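Long-range contacts in TbpB (Actinobacillus pleuropneumoniae, PDB 3HOL), which probably serves as the surface lipoprotein of the bacterial transferrin receptor, binding host transferrin so that its iron can be acquired: residues A[81-86]-A[242-247]; A[118-123]-A[263-268]. One frame throughout, in Å; residues are numbered along the deposited sequence.

Contact 1 (A[81-86]-A[242-247])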
loop_
_atom_site.group_PDB
_atom_site.type_symbol
_atom_site.label_atom_id
_atom_site.label_comp_id
_atom_site.label_asym_id
_atom_site.label_seq_id
_atom_site.Cartn_x
_atom_site.Cartn_y
_atom_site.Cartn_z
ATOM N N LEU A 81 14.255 7.093 11.867
ATOM C CA LEU A 81 13.229 6.403 11.051
ATOM C C LEU A 81 11.955 7.207 11.090
ATOM O O LEU A 81 11.385 7.398 12.162
ATOM C CB LEU A 81 12.976 4.960 11.572
ATOM C CG LEU A 81 14.195 4.042 11.417
ATOM C CD1 LEU A 81 13.937 2.656 11.988
ATOM C CD2 LEU A 81 14.588 3.925 9.911
ATOM N N GLN A 82 11.495 7.671 9.926
ATOM C CA GLN A 82 10.274 8.487 9.846
ATOM C C GLN A 82 9.015 7.707 9.488
ATOM O O GLN A 82 7.892 8.141 9.778
ATOM C CB GLN A 82 10.464 9.602 8.798
ATOM C CG GLN A 82 11.629 10.542 9.089
ATOM C CD GLN A 82 11.754 11.544 7.988
ATOM O OE1 GLN A 82 12.565 11.374 7.087
ATOM N NE2 GLN A 82 10.898 12.555 8.004
ATOM N N TYR A 83 9.166 6.556 8.852
ATOM C CA TYR A 83 7.991 5.891 8.251
ATOM C C TYR A 83 7.860 4.444 8.693
ATOM O O TYR A 83 6.833 3.833 8.406
ATOM C CB TYR A 83 8.118 5.898 6.705
ATOM C CG TYR A 83 8.184 7.304 6.171
ATOM C CD1 TYR A 83 7.038 8.121 6.203
ATOM C CD2 TYR A 83 9.367 7.821 5.629
ATOM C CE1 TYR A 83 7.056 9.435 5.723
ATOM C CE2 TYR A 83 9.409 9.134 5.126
ATOM C CZ TYR A 83 8.240 9.944 5.181
ATOM O OH TYR A 83 8.238 11.250 4.700
ATOM N N VAL A 84 8.887 3.865 9.321
ATOM C CA VAL A 84 8.795 2.440 9.700
ATOM C C VAL A 84 9.243 2.211 11.156
ATOM O O VAL A 84 9.926 3.052 11.730
ATOM C CB VAL A 84 9.626 1.525 8.744
ATOM C CG1 VAL A 84 9.193 1.704 7.308
ATOM C CG2 VAL A 84 11.177 1.780 8.870
ATOM N N ARG A 85 8.860 1.089 11.752
ATOM C CA ARG A 85 9.411 0.708 13.078
ATOM C C ARG A 85 9.284 -0.791 13.225
ATOM O O ARG A 85 8.221 -1.356 12.947
ATOM C CB ARG A 85 8.621 1.378 14.238
ATOM C CG ARG A 85 9.219 1.072 15.622
ATOM C CD ARG A 85 8.485 1.821 16.761
ATOM N NE ARG A 85 9.169 1.643 18.068
ATOM C CZ ARG A 85 8.845 2.295 19.187
ATOM N NH1 ARG A 85 7.864 3.224 19.163
ATOM N NH2 ARG A 85 9.527 2.055 20.322
ATOM N N SER A 86 10.339 -1.446 13.675
ATOM C CA SER A 86 10.232 -2.849 14.033
ATOM C C SER A 86 10.873 -3.034 15.418
ATOM O O SER A 86 11.634 -2.166 15.910
ATOM C CB SER A 86 10.908 -3.714 12.955
ATOM O OG SER A 86 12.292 -3.366 12.877
ATOM N N LYS A 242 8.500 8.245 -1.261
ATOM C CA LYS A 242 9.482 7.855 -2.264
ATOM C C LYS A 242 10.338 6.642 -1.844
ATOM O O LYS A 242 11.511 6.530 -2.250
ATOM C CB LYS A 242 10.379 9.046 -2.614
ATOM C CG LYS A 242 9.627 10.236 -3.167
ATOM C CD LYS A 242 10.582 11.404 -3.181
ATOM C CE LYS A 242 9.849 12.693 -3.500
ATOM N NZ LYS A 242 9.787 12.856 -4.928
ATOM N N ALA A 243 9.768 5.740 -1.030
ATOM C CA ALA A 243 10.500 4.523 -0.594
ATOM C C ALA A 243 11.808 4.864 0.180
ATOM O O ALA A 243 12.822 4.174 0.069
ATOM C CB ALA A 243 10.768 3.577 -1.799
ATOM N N GLU A 244 11.750 5.933 0.975
ATOM C CA GLU A 244 12.844 6.296 1.853
ATOM C C GLU A 244 13.254 5.146 2.799
ATOM O O GLU A 244 14.398 5.040 3.135
ATOM C CB GLU A 244 12.453 7.512 2.702
ATOM C CG GLU A 244 12.325 8.838 1.883
ATOM C CD GLU A 244 10.936 9.146 1.361
ATOM O OE1 GLU A 244 10.089 8.259 1.094
ATOM O OE2 GLU A 244 10.682 10.331 1.151
ATOM N N GLU A 245 12.305 4.296 3.197
ATOM C CA GLU A 245 12.542 3.301 4.245
ATOM C C GLU A 245 11.840 1.997 3.842
ATOM O O GLU A 245 11.036 1.978 2.866
ATOM C CB GLU A 245 11.999 3.823 5.601
ATOM C CG GLU A 245 12.835 5.059 6.106
ATOM C CD GLU A 245 12.231 5.724 7.296
ATOM O OE1 GLU A 245 11.340 5.143 7.953
ATOM O OE2 GLU A 245 12.626 6.853 7.567
ATOM N N MET A 246 12.174 0.907 4.545
ATOM C CA MET A 246 11.580 -0.394 4.229
ATOM C C MET A 246 11.436 -1.183 5.526
ATOM O O MET A 246 12.181 -0.960 6.499
ATOM C CB MET A 246 12.436 -1.160 3.196
ATOM C CG MET A 246 13.881 -1.386 3.699
ATOM S SD MET A 246 14.858 -2.428 2.570
ATOM C CE MET A 246 14.273 -4.120 3.052
ATOM N N ALA A 247 10.471 -2.105 5.560
ATOM C CA ALA A 247 10.279 -2.939 6.748
ATOM C C ALA A 247 9.626 -4.221 6.274
ATOM O O ALA A 247 8.990 -4.254 5.190
ATOM C CB ALA A 247 9.400 -2.215 7.791
HETATM O O HOH W 1 13.472 8.695 5.960
HETATM O O HOH W 2 10.040 11.915 3.100
#

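Contact 2 (A[118-123]-A[263-268])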
loop_
_atom_site.group_PDB
_atom_site.type_symbol
_atom_site.label_atom_id
_atom_site.label_comp_id
_atom_site.label_asym_id
_atom_site.label_seq_id
_atom_site.Cartn_x
_atom_site.Cartn_y
_atom_site.Cartn_z
ATOM N N GLN A 118 18.830 4.309 -9.243
ATOM C CA GLN A 118 19.987 4.390 -8.316
ATOM C C GLN A 118 20.058 3.102 -7.504
ATOM O O GLN A 118 19.009 2.620 -7.065
ATOM C CB GLN A 118 19.844 5.584 -7.355
ATOM C CG GLN A 118 21.126 5.980 -6.622
ATOM C CD GLN A 118 21.021 7.338 -5.897
ATOM O OE1 GLN A 118 20.379 8.284 -6.366
ATOM N NE2 GLN A 118 21.666 7.424 -4.762
ATOM N N LEU A 119 21.253 2.530 -7.330
ATOM C CA LEU A 119 21.414 1.287 -6.527
ATOM C C LEU A 119 21.507 1.730 -5.072
ATOM O O LEU A 119 22.432 2.445 -4.707
ATOM C CB LEU A 119 22.660 0.514 -6.986
ATOM C CG LEU A 119 23.120 -0.784 -6.315
ATOM C CD1 LEU A 119 22.075 -1.901 -6.441
ATOM C CD2 LEU A 119 24.432 -1.190 -7.012
ATOM N N LEU A 120 20.506 1.391 -4.264
ATOM C CA LEU A 120 20.408 1.966 -2.923
ATOM C C LEU A 120 20.536 0.939 -1.795
ATOM O O LEU A 120 19.946 -0.144 -1.850
ATOM C CB LEU A 120 19.106 2.773 -2.779
ATOM C CG LEU A 120 19.049 4.147 -3.480
ATOM C CD1 LEU A 120 17.587 4.561 -3.578
ATOM C CD2 LEU A 120 19.867 5.191 -2.741
ATOM N N THR A 121 21.328 1.286 -0.794
ATOM C CA THR A 121 21.563 0.389 0.370
ATOM C C THR A 121 20.702 0.868 1.515
ATOM O O THR A 121 20.809 2.012 1.891
ATOM C CB THR A 121 23.061 0.420 0.773
ATOM O OG1 THR A 121 23.779 -0.226 -0.262
ATOM C CG2 THR A 121 23.318 -0.330 2.079
ATOM N N TYR A 122 19.820 0.001 2.037
ATOM C CA TYR A 122 19.050 0.335 3.241
ATOM C C TYR A 122 19.758 -0.372 4.405
ATOM O O TYR A 122 20.030 -1.590 4.334
ATOM C CB TYR A 122 17.644 -0.222 3.115
ATOM C CG TYR A 122 16.800 0.447 2.074
ATOM C CD1 TYR A 122 15.769 1.306 2.452
ATOM C CD2 TYR A 122 17.024 0.224 0.702
ATOM C CE1 TYR A 122 14.933 1.932 1.465
ATOM C CE2 TYR A 122 16.214 0.859 -0.290
ATOM C CZ TYR A 122 15.178 1.697 0.115
ATOM O OH TYR A 122 14.386 2.293 -0.816
ATOM N N THR A 123 19.993 0.368 5.484
ATOM C CA THR A 123 20.647 -0.132 6.656
ATOM C C THR A 123 19.755 0.025 7.861
ATOM O O THR A 123 19.113 1.079 8.034
ATOM C CB THR A 123 21.959 0.652 6.906
ATOM O OG1 THR A 123 22.824 0.449 5.775
ATOM C CG2 THR A 123 22.685 0.059 8.098
ATOM N N ALA A 263 14.787 -0.585 7.961
ATOM C CA ALA A 263 16.022 0.003 7.492
ATOM C C ALA A 263 15.690 1.240 6.652
ATOM O O ALA A 263 14.577 1.403 6.204
ATOM C CB ALA A 263 16.787 -1.008 6.648
ATOM N N LYS A 264 16.693 2.081 6.419
ATOM C CA LYS A 264 16.517 3.347 5.714
ATOM C C LYS A 264 17.704 3.510 4.783
ATOM O O LYS A 264 18.819 3.136 5.168
ATOM C CB LYS A 264 16.518 4.455 6.764
ATOM C CG LYS A 264 16.706 5.874 6.252
ATOM C CD LYS A 264 16.769 6.867 7.449
ATOM C CE LYS A 264 16.959 8.307 6.942
ATOM N NZ LYS A 264 16.011 8.651 5.819
ATOM N N HIS A 265 17.473 4.044 3.572
ATOM C CA HIS A 265 18.563 4.204 2.627
ATOM C C HIS A 265 19.296 5.545 2.864
ATOM O O HIS A 265 18.779 6.453 3.483
ATOM C CB HIS A 265 18.140 4.017 1.138
ATOM C CG HIS A 265 17.378 5.175 0.547
ATOM N ND1 HIS A 265 17.958 6.399 0.276
ATOM C CD2 HIS A 265 16.087 5.281 0.142
ATOM C CE1 HIS A 265 17.058 7.212 -0.245
ATOM N NE2 HIS A 265 15.917 6.552 -0.359
ATOM N N ASN A 266 20.518 5.624 2.364
ATOM C CA ASN A 266 21.355 6.793 2.592
ATOM C C ASN A 266 21.471 7.658 1.341
ATOM O O ASN A 266 22.463 8.369 1.198
ATOM C CB ASN A 266 22.757 6.356 3.061
ATOM C CG ASN A 266 23.489 5.490 2.025
ATOM O OD1 ASN A 266 22.874 4.860 1.125
ATOM N ND2 ASN A 266 24.825 5.448 2.148
ATOM N N GLY A 267 20.488 7.597 0.442
ATOM C CA GLY A 267 20.553 8.370 -0.820
ATOM C C GLY A 267 20.183 9.840 -0.664
ATOM O O GLY A 267 19.418 10.204 0.251
ATOM N N SER A 268 20.713 10.690 -1.557
ATOM C CA SER A 268 20.390 12.140 -1.541
ATOM C C SER A 268 19.821 12.579 -2.869
ATOM O O SER A 268 20.405 12.266 -3.910
ATOM C CB SER A 268 21.659 12.972 -1.341
ATOM O OG SER A 268 22.471 12.457 -0.298
HETATM O O HOH W 3 22.998 3.647 -1.150
#

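Contact 1 (A[81-86]-A[242-247])
The carboxylates of Glu-244 and Glu-245 both approach the Tyr-83 ring obliquely, while CB of Gln-82 lies over one face of that ring, near its margin. The Glu-244 carboxylate is turned 39° from the ring plane and comes no nearer than 4.1 Å, from its CD to CE2 of Tyr-83; a water joins Glu-244 OE2 to the phenol OH. The carboxylate of Glu-245 does the gripping. OE2 of Glu-245 takes the backbone N-H of Gln-82 on the syn lone pair in a nearly straight bond of 2.7 Å (169°), and OE1 of Glu-245 receives Tyr-83 N, also at 2.7 Å, on the syn side but well out of the carboxylate plane. A weak, bent third bond runs from Val-84 N to the same OE1. Glu-245 reaches this turn because its chain is extended beyond CG (chi2 171°). Glu-244 and Glu-245 together face Tyr-239, forming a classic beta bulge at the start of strand 245-251, and from this bulge in the barrel sheet the carboxylate catches the turn leading into strand 84-91 of a separate five-stranded sheet. With three N-H donors around it, the buried carboxylate would probably be stabilised as the anion. A water donates both to OE2 of Glu-245, at 2.6 Å, and to the side-chain OE1 of Gln-82. Further along, Val-84 lays CG1 against Glu-245 CB and rests its branch carbon CB on CB of Ala-247 at 3.9 Å, while Leu-81 brings CD2 up to CD of Glu-245 at 4.0 Å.

Contact 2 (A[118-123]-A[263-268])
Thr-123 and Lys-264 form an antiparallel hydrogen-bonded pair, with Thr-123 N to Lys-264 O at 3.0 Å and Lys-264 N to Thr-123 O at 3.1 Å. Beyond it, Thr-121 O receives the CA-H of His-265 at 3.2 Å. On the sheet face that carries Tyr-122 and His-265, the two side chains run alongside each other. The CB of His-265 sits almost exactly over the centre of the Tyr-122 ring, 3.6 Å from its centroid, in a CH-pi contact. The imidazole then turns its edge to the phenol face in an offset edge-to-face pair, planes at 86°. CG of His-265 lies between backbone N and carbonyl carbon (chi1 75°), which turns the ND1 edge of the ring toward the following loop: His-265 ND1 accepts Gly-267 N at 2.8 Å, in the ring plane, fixing the imidazole's rotation. Leu-120 covers one face of that ring with CD1, while its CD2 touches Gly-267 CA. Away from the rings, a water accepts Thr-121 N-H and donates to Asn-266 OD1. The phenol OH of Tyr-122 finds its partner outside, at the carbonyl of Ala-243. This antiparallel pairing of an early strand, 119-133, with a late one, 257-265, closes the curled sheet into a TbpB-family beta barrel; strand 171-178 pairs with the former on its other edge, and strand 245-251 with the latter, where Lys-264 packs on Glu-245 and Met-246 lies against Tyr-122.

How the contacts relate
From the N terminus, the chain first runs through 81-86 at the head of strand 84-91, then through 118-123 as it enters the barrel. The barrel strands follow until 242-247 closes the first long loop, in contact 1, and 263-268 closes the second, in contact 2. The loop of contact 1 begins and ends before that of contact 2, so the two overlap and cross without either enclosing the other. Contact 2 joins the barrel's first and last strands, whereas contact 1 fastens the five-stranded sheet to the barrel's side. They meet where strands 245-251 and 257-265 lie side by side, through the backbone bond of Met-246 with Ala-263.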